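Local structure of uncharacterized protein (Trypanosoma brucei, 2Q0X) at residues E11-T19 with K27-M35; L42-L52 with F70-G78. The protein is of unknown function but adopts the alpha/beta hydrolase fold and is probably a component of the paraflagellar rod. All coordinates share one frame; numbering follows the deposited sequence.

Contact 1 of 2, residues E11-T19 with K27-M35; sequences EPVQGHLFT and KIPVFMMNM
His16 and Met32 face each other as a hydrogen-bonded antiparallel pair, and Phe18 and Val30 repeat the pattern two residues along the first strand. Each pair is closed by two backbone bonds, from His16 N to Met32 O (2.9 Å) and back from Met32 N, and from Val30 N to Phe18 O (2.8 Å) and back from Phe18 N. CA-H...O contacts supplement these bonds at the non-hydrogen-bonded pairs, such as Thr19 CA to Ile28 O at 3.1 Å. Where the ladder opens, a water bridges Gln14 O and Asn34 N.

Aromatic contacts occupy both faces. On that of His16, Phe18, Val30 and Met32, Val30 CB sits over one face of the Phe18 ring, 4.0 Å from its centroid, in a CH-pi contact. The sulfur of Met32 reaches the edge of the same ring, SD to CE1 3.6 Å, a Met-aromatic contact. Phe18 CG stands between its backbone N and carbonyl carbon (chi1 73°), which lays the ring alongside Val30. On the other face Phe31 swings its ring along the backbone of the first strand, and its CZ comes to 3.4 Å from Gly15 CA, where no side chain intervenes.

Apolar contacts finish the seam: Met33, bent at its last torsion, brings CE to 3.7 Å from Val13 CB, and Leu17 CD1 lies at the edge of the Phe31 ring. Val13 to Leu17 also pair, antiparallel, with a strand of the second subunit, continuing the sheet across the interface. The whole is a beta hairpin, the antiparallel start of an alpha/beta hydrolase sheet.

Contact 2 of 2, residues L42-L52 with F70-G78; sequences LWVGGQTESLL and FVQVEVPSG
Gln72 and Trp43 are bridged partners in neighbouring parallel strands, the two strands of a beta-alpha-beta unit in the alpha/beta hydrolase fold. Gln72 shows how one side chain can tie such a strand to the loop leaving its neighbour. Its CB touches Leu51 CD2 at 3.7 Å, and CG continues past Trp43 CE3 at 4.0 Å, the amide plane lying 69° from that of the indole. With CG anti to the carbonyl carbon (chi1 -66°) and the chain extended beyond it, the amide arrives at Leu52. There OE1 accepts a short bond from Leu52 N (2.6 Å), the donor tilted 22° from the carbonyl plane, while NE2 packs against Leu52 CD2.

Glu74 holds Leu51, the residue before Leu52: its OE1 accepts from Leu51 N through the anti lone pair. Between the strands, Trp43 N binds Val71 O, and the return bond from Val73 N to Trp43 O is weak. As the strands part, a water takes over, accepting from Gly45 N and Val75 N and donating to Val73 O. At the far end Gln47 NE2, which also bonds Thr188, meets Ser77 O at 2.8 Å from above the carbonyl plane of Ser77.

From the N terminus the chain first turns back on itself in contact 1, where 11-19 and 27-35 close a short hairpin loop. Contact 2 follows in series: 42-52 and 70-78 close a longer loop that holds helix 57-64, so the two loops neither nest nor cross. In the sheet, however, they adjoin. Strand 69-73 lies between strands 26-33 and 40-44, and its edge toward the hairpin joins Phe31 to Gln72 and Met33 to Phe70 by probable backbone hydrogen bonds, while Val30 packs on Val71. Together the contacts connect the antiparallel N-terminal hairpin to the parallel strands of the sheet, and both reach the second subunit.

Contact 1 of 2, residues E11-T19 with K27-M35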
# COMPACT_ATOMS: atom_id res chain seq x y z
N GLU A 11 14.22 -14.90 2.12
CA GLU A 11 13.10 -15.82 2.13
C GLU A 11 11.87 -15.14 2.71
O GLU A 11 11.98 -14.17 3.46
CB GLU A 11 13.44 -17.06 2.96
CG GLU A 11 14.48 -18.00 2.32
CD GLU A 11 13.99 -18.64 1.04
OE1 GLU A 11 14.84 -19.00 0.19
OE2 GLU A 11 12.76 -18.81 0.86
N PRO A 12 10.67 -15.64 2.37
CA PRO A 12 9.46 -15.11 3.01
C PRO A 12 9.54 -15.25 4.53
O PRO A 12 10.05 -16.26 5.02
CB PRO A 12 8.34 -15.99 2.43
CG PRO A 12 8.86 -16.45 1.17
CD PRO A 12 10.33 -16.69 1.40
N VAL A 13 9.05 -14.23 5.25
CA VAL A 13 9.09 -14.26 6.71
C VAL A 13 7.71 -14.46 7.29
O VAL A 13 6.71 -13.95 6.76
CB VAL A 13 9.71 -12.96 7.34
CG1 VAL A 13 11.18 -12.86 7.02
CG2 VAL A 13 8.95 -11.70 6.89
N GLN A 14 7.66 -15.21 8.38
CA GLN A 14 6.42 -15.49 9.08
C GLN A 14 6.08 -14.34 10.03
O GLN A 14 6.95 -13.70 10.64
CB GLN A 14 6.56 -16.81 9.87
CG GLN A 14 5.26 -17.40 10.36
CD GLN A 14 5.47 -18.71 11.09
OE1 GLN A 14 6.26 -18.77 12.04
NE2 GLN A 14 4.78 -19.76 10.66
N GLY A 15 4.78 -14.10 10.17
CA GLY A 15 4.29 -13.05 11.07
C GLY A 15 2.79 -13.09 11.04
O GLY A 15 2.21 -13.97 10.42
N HIS A 16 2.17 -12.13 11.72
CA HIS A 16 0.72 -12.04 11.80
C HIS A 16 0.26 -10.75 11.17
O HIS A 16 0.83 -9.71 11.38
CB HIS A 16 0.26 -12.11 13.26
CG HIS A 16 0.21 -13.50 13.81
ND1 HIS A 16 1.34 -14.19 14.17
CD2 HIS A 16 -0.83 -14.31 14.08
CE1 HIS A 16 1.00 -15.38 14.63
NE2 HIS A 16 -0.32 -15.48 14.58
N LEU A 17 -0.78 -10.83 10.35
CA LEU A 17 -1.29 -9.67 9.64
C LEU A 17 -2.68 -9.34 10.18
O LEU A 17 -3.51 -10.23 10.35
CB LEU A 17 -1.38 -9.94 8.14
CG LEU A 17 -1.67 -8.73 7.25
CD1 LEU A 17 -0.45 -7.81 7.17
CD2 LEU A 17 -2.10 -9.21 5.88
N PHE A 18 -2.92 -8.07 10.42
CA PHE A 18 -4.27 -7.60 10.63
C PHE A 18 -4.44 -6.21 10.05
O PHE A 18 -3.48 -5.61 9.56
CB PHE A 18 -4.66 -7.64 12.11
CG PHE A 18 -4.00 -6.58 12.94
CD1 PHE A 18 -2.71 -6.75 13.40
CD2 PHE A 18 -4.69 -5.43 13.29
CE1 PHE A 18 -2.11 -5.79 14.18
CE2 PHE A 18 -4.09 -4.46 14.06
CZ PHE A 18 -2.78 -4.65 14.51
N THR A 19 -5.69 -5.74 10.06
CA THR A 19 -6.00 -4.38 9.64
C THR A 19 -6.80 -3.67 10.75
O THR A 19 -7.52 -4.31 11.51
CB THR A 19 -6.79 -4.37 8.32
OG1 THR A 19 -8.07 -4.94 8.54
CG2 THR A 19 -6.07 -5.16 7.21
N LYS A 27 -8.73 0.58 5.26
CA LYS A 27 -8.20 -0.20 6.37
C LYS A 27 -6.71 -0.15 6.22
O LYS A 27 -6.20 -0.09 5.10
CB LYS A 27 -8.62 -1.66 6.29
CG LYS A 27 -10.08 -1.90 6.16
CD LYS A 27 -10.30 -3.41 6.04
CE LYS A 27 -11.77 -3.76 6.07
NZ LYS A 27 -12.01 -5.22 6.18
N ILE A 28 -6.02 -0.18 7.36
CA ILE A 28 -4.58 -0.08 7.43
C ILE A 28 -4.00 -1.43 7.85
O ILE A 28 -4.29 -1.91 8.95
CB ILE A 28 -4.16 1.01 8.44
CG1 ILE A 28 -4.82 2.36 8.09
CG2 ILE A 28 -2.66 1.14 8.47
CD1 ILE A 28 -4.77 3.37 9.22
N PRO A 29 -3.22 -2.07 6.96
CA PRO A 29 -2.51 -3.28 7.30
C PRO A 29 -1.32 -3.09 8.22
O PRO A 29 -0.53 -2.14 8.08
CB PRO A 29 -2.01 -3.81 5.95
CG PRO A 29 -2.73 -3.07 4.95
CD PRO A 29 -3.03 -1.73 5.54
N VAL A 30 -1.19 -4.04 9.12
CA VAL A 30 -0.15 -4.07 10.11
C VAL A 30 0.40 -5.49 10.12
O VAL A 30 -0.36 -6.45 10.28
CB VAL A 30 -0.68 -3.72 11.55
CG1 VAL A 30 0.46 -3.70 12.53
CG2 VAL A 30 -1.46 -2.37 11.56
N PHE A 31 1.70 -5.62 9.95
CA PHE A 31 2.38 -6.91 9.99
C PHE A 31 3.27 -6.97 11.23
O PHE A 31 4.21 -6.19 11.34
CB PHE A 31 3.23 -7.10 8.73
CG PHE A 31 3.85 -8.45 8.63
CD1 PHE A 31 5.21 -8.62 8.72
CD2 PHE A 31 3.05 -9.58 8.41
CE1 PHE A 31 5.78 -9.88 8.61
CE2 PHE A 31 3.60 -10.83 8.32
CZ PHE A 31 4.97 -10.98 8.41
N MET A 32 2.98 -7.90 12.13
CA MET A 32 3.74 -8.10 13.37
C MET A 32 4.61 -9.37 13.30
O MET A 32 4.15 -10.42 12.87
CB MET A 32 2.79 -8.24 14.54
CG MET A 32 1.61 -7.27 14.52
SD MET A 32 0.56 -7.45 15.98
CE MET A 32 -0.16 -9.05 15.74
N MET A 33 5.84 -9.27 13.79
CA MET A 33 6.75 -10.42 13.88
C MET A 33 7.25 -10.57 15.31
O MET A 33 7.60 -9.57 15.95
CB MET A 33 7.96 -10.25 12.96
CG MET A 33 7.58 -10.13 11.52
SD MET A 33 8.94 -9.57 10.51
CE MET A 33 9.92 -11.04 10.49
N ASN A 34 7.26 -11.80 15.80
CA ASN A 34 7.90 -12.14 17.08
C ASN A 34 7.28 -11.42 18.27
O ASN A 34 7.97 -10.79 19.06
CB ASN A 34 9.41 -11.85 16.99
CG ASN A 34 10.05 -12.57 15.79
OD1 ASN A 34 9.81 -13.76 15.58
ND2 ASN A 34 10.82 -11.83 14.98
N MET A 35 5.97 -11.57 18.37
CA MET A 35 5.19 -10.92 19.41
C MET A 35 5.23 -11.68 20.73
O MET A 35 4.51 -11.33 21.65
CB MET A 35 3.73 -10.77 18.95
CG MET A 35 3.57 -9.92 17.70
SD MET A 35 4.07 -8.20 17.97
CE MET A 35 2.63 -7.57 18.89
O HOH W 1 6.66 -13.85 13.82

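Contact 2 of 2, residues L42-L52 with F70-G78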
# COMPACT_ATOMS: atom_id res chain seq x y z
N LEU A 42 8.31 -0.30 16.18
CA LEU A 42 7.29 0.00 15.21
C LEU A 42 7.88 0.89 14.13
O LEU A 42 8.35 2.01 14.40
CB LEU A 42 6.12 0.72 15.88
CG LEU A 42 4.99 1.25 14.99
CD1 LEU A 42 4.42 0.14 14.11
CD2 LEU A 42 3.88 1.93 15.86
N TRP A 43 7.78 0.41 12.89
CA TRP A 43 8.32 1.09 11.73
C TRP A 43 7.22 1.76 10.89
O TRP A 43 6.22 1.15 10.56
CB TRP A 43 9.11 0.13 10.85
CG TRP A 43 9.56 0.77 9.58
CD1 TRP A 43 10.63 1.60 9.41
CD2 TRP A 43 8.93 0.67 8.30
NE1 TRP A 43 10.70 2.02 8.11
CE2 TRP A 43 9.66 1.47 7.41
CE3 TRP A 43 7.81 -0.01 7.82
CZ2 TRP A 43 9.33 1.59 6.07
CZ3 TRP A 43 7.47 0.13 6.49
CH2 TRP A 43 8.23 0.92 5.63
N VAL A 44 7.45 3.01 10.53
CA VAL A 44 6.65 3.73 9.56
C VAL A 44 7.63 4.42 8.59
O VAL A 44 8.70 4.87 8.97
CB VAL A 44 5.62 4.74 10.27
CG1 VAL A 44 6.29 5.87 10.91
CG2 VAL A 44 4.59 5.22 9.28
N GLY A 45 7.27 4.46 7.33
CA GLY A 45 8.17 4.94 6.30
C GLY A 45 7.57 6.02 5.43
O GLY A 45 6.53 6.63 5.75
N GLY A 46 8.27 6.24 4.32
CA GLY A 46 7.82 7.12 3.30
C GLY A 46 6.58 6.59 2.60
O GLY A 46 6.20 5.41 2.74
N GLN A 47 5.97 7.46 1.82
CA GLN A 47 4.73 7.13 1.13
C GLN A 47 4.92 6.06 0.05
O GLN A 47 3.99 5.31 -0.22
CB GLN A 47 4.10 8.38 0.53
CG GLN A 47 3.47 9.30 1.55
CD GLN A 47 3.01 10.62 0.95
OE1 GLN A 47 3.82 11.51 0.68
NE2 GLN A 47 1.70 10.76 0.75
N THR A 48 6.12 5.98 -0.52
CA THR A 48 6.46 4.99 -1.53
C THR A 48 7.22 3.81 -0.97
O THR A 48 7.73 2.99 -1.72
CB THR A 48 7.30 5.62 -2.67
OG1 THR A 48 8.56 6.06 -2.15
CG2 THR A 48 6.56 6.80 -3.30
N GLU A 49 7.31 3.71 0.35
CA GLU A 49 7.92 2.57 1.00
C GLU A 49 6.83 1.56 1.40
O GLU A 49 5.83 1.92 2.02
CB GLU A 49 8.74 3.01 2.23
CG GLU A 49 10.02 3.74 1.84
CD GLU A 49 10.90 4.11 3.04
OE1 GLU A 49 10.40 4.67 4.03
OE2 GLU A 49 12.13 3.86 2.97
N SER A 50 7.07 0.31 1.05
CA SER A 50 6.17 -0.80 1.31
C SER A 50 6.54 -1.52 2.58
O SER A 50 7.62 -1.32 3.13
CB SER A 50 6.29 -1.81 0.14
OG SER A 50 7.56 -2.51 0.15
N LEU A 51 5.65 -2.40 3.03
CA LEU A 51 6.02 -3.38 4.03
C LEU A 51 7.30 -4.05 3.58
O LEU A 51 7.46 -4.32 2.38
CB LEU A 51 4.93 -4.45 4.20
CG LEU A 51 3.58 -4.08 4.82
CD1 LEU A 51 2.68 -5.32 4.88
CD2 LEU A 51 3.76 -3.37 6.19
N LEU A 52 8.20 -4.31 4.52
CA LEU A 52 9.53 -4.88 4.24
C LEU A 52 10.31 -4.08 3.19
O LEU A 52 10.99 -4.65 2.34
CB LEU A 52 9.44 -6.37 3.83
CG LEU A 52 9.07 -7.42 4.88
CD1 LEU A 52 8.90 -8.81 4.17
CD2 LEU A 52 10.08 -7.49 6.00
N PHE A 70 8.88 -6.86 16.10
CA PHE A 70 9.07 -5.95 14.98
C PHE A 70 7.73 -5.80 14.28
O PHE A 70 7.16 -6.78 13.81
CB PHE A 70 10.16 -6.46 14.02
CG PHE A 70 10.62 -5.41 13.02
CD1 PHE A 70 10.32 -5.53 11.66
CD2 PHE A 70 11.32 -4.29 13.44
CE1 PHE A 70 10.72 -4.58 10.74
CE2 PHE A 70 11.71 -3.32 12.52
CZ PHE A 70 11.40 -3.47 11.16
N VAL A 71 7.21 -4.57 14.26
CA VAL A 71 5.90 -4.27 13.69
C VAL A 71 6.07 -3.23 12.60
O VAL A 71 6.82 -2.27 12.78
CB VAL A 71 4.91 -3.73 14.74
CG1 VAL A 71 3.56 -3.41 14.09
CG2 VAL A 71 4.74 -4.73 15.91
N GLN A 72 5.33 -3.43 11.49
CA GLN A 72 5.36 -2.58 10.31
C GLN A 72 3.96 -2.19 9.91
O GLN A 72 3.07 -3.02 9.88
CB GLN A 72 5.97 -3.34 9.15
CG GLN A 72 7.41 -3.67 9.35
CD GLN A 72 7.95 -4.56 8.25
OE1 GLN A 72 8.27 -4.09 7.15
NE2 GLN A 72 8.03 -5.86 8.53
N VAL A 73 3.78 -0.91 9.59
CA VAL A 73 2.49 -0.39 9.14
C VAL A 73 2.78 0.38 7.87
O VAL A 73 3.83 1.03 7.76
CB VAL A 73 1.80 0.53 10.22
CG1 VAL A 73 2.61 1.78 10.53
CG2 VAL A 73 0.35 0.93 9.81
N GLU A 74 1.87 0.32 6.92
CA GLU A 74 1.96 1.20 5.76
C GLU A 74 1.21 2.49 6.02
O GLU A 74 0.03 2.47 6.34
CB GLU A 74 1.47 0.49 4.49
CG GLU A 74 2.51 -0.48 3.96
CD GLU A 74 1.99 -1.36 2.81
OE1 GLU A 74 2.87 -1.98 2.13
OE2 GLU A 74 0.73 -1.42 2.63
N VAL A 75 1.92 3.60 5.90
CA VAL A 75 1.34 4.95 5.99
C VAL A 75 0.13 5.06 5.07
O VAL A 75 0.26 4.84 3.88
CB VAL A 75 2.36 6.05 5.54
CG1 VAL A 75 1.79 7.43 5.78
CG2 VAL A 75 3.61 5.94 6.29
N PRO A 76 -1.06 5.42 5.62
CA PRO A 76 -2.30 5.51 4.83
C PRO A 76 -2.22 6.46 3.62
O PRO A 76 -2.83 6.19 2.58
CB PRO A 76 -3.31 6.05 5.83
CG PRO A 76 -2.76 5.70 7.17
CD PRO A 76 -1.29 5.71 7.04
N SER A 77 -1.50 7.56 3.79
CA SER A 77 -1.29 8.55 2.74
C SER A 77 -0.38 8.03 1.62
O SER A 77 -0.22 8.70 0.61
CB SER A 77 -0.70 9.83 3.32
OG SER A 77 0.59 9.58 3.86
N GLY A 78 0.23 6.86 1.81
CA GLY A 78 0.95 6.18 0.75
C GLY A 78 0.01 5.59 -0.29
O GLY A 78 0.45 5.23 -1.37
O HOH W 2 4.85 2.92 6.35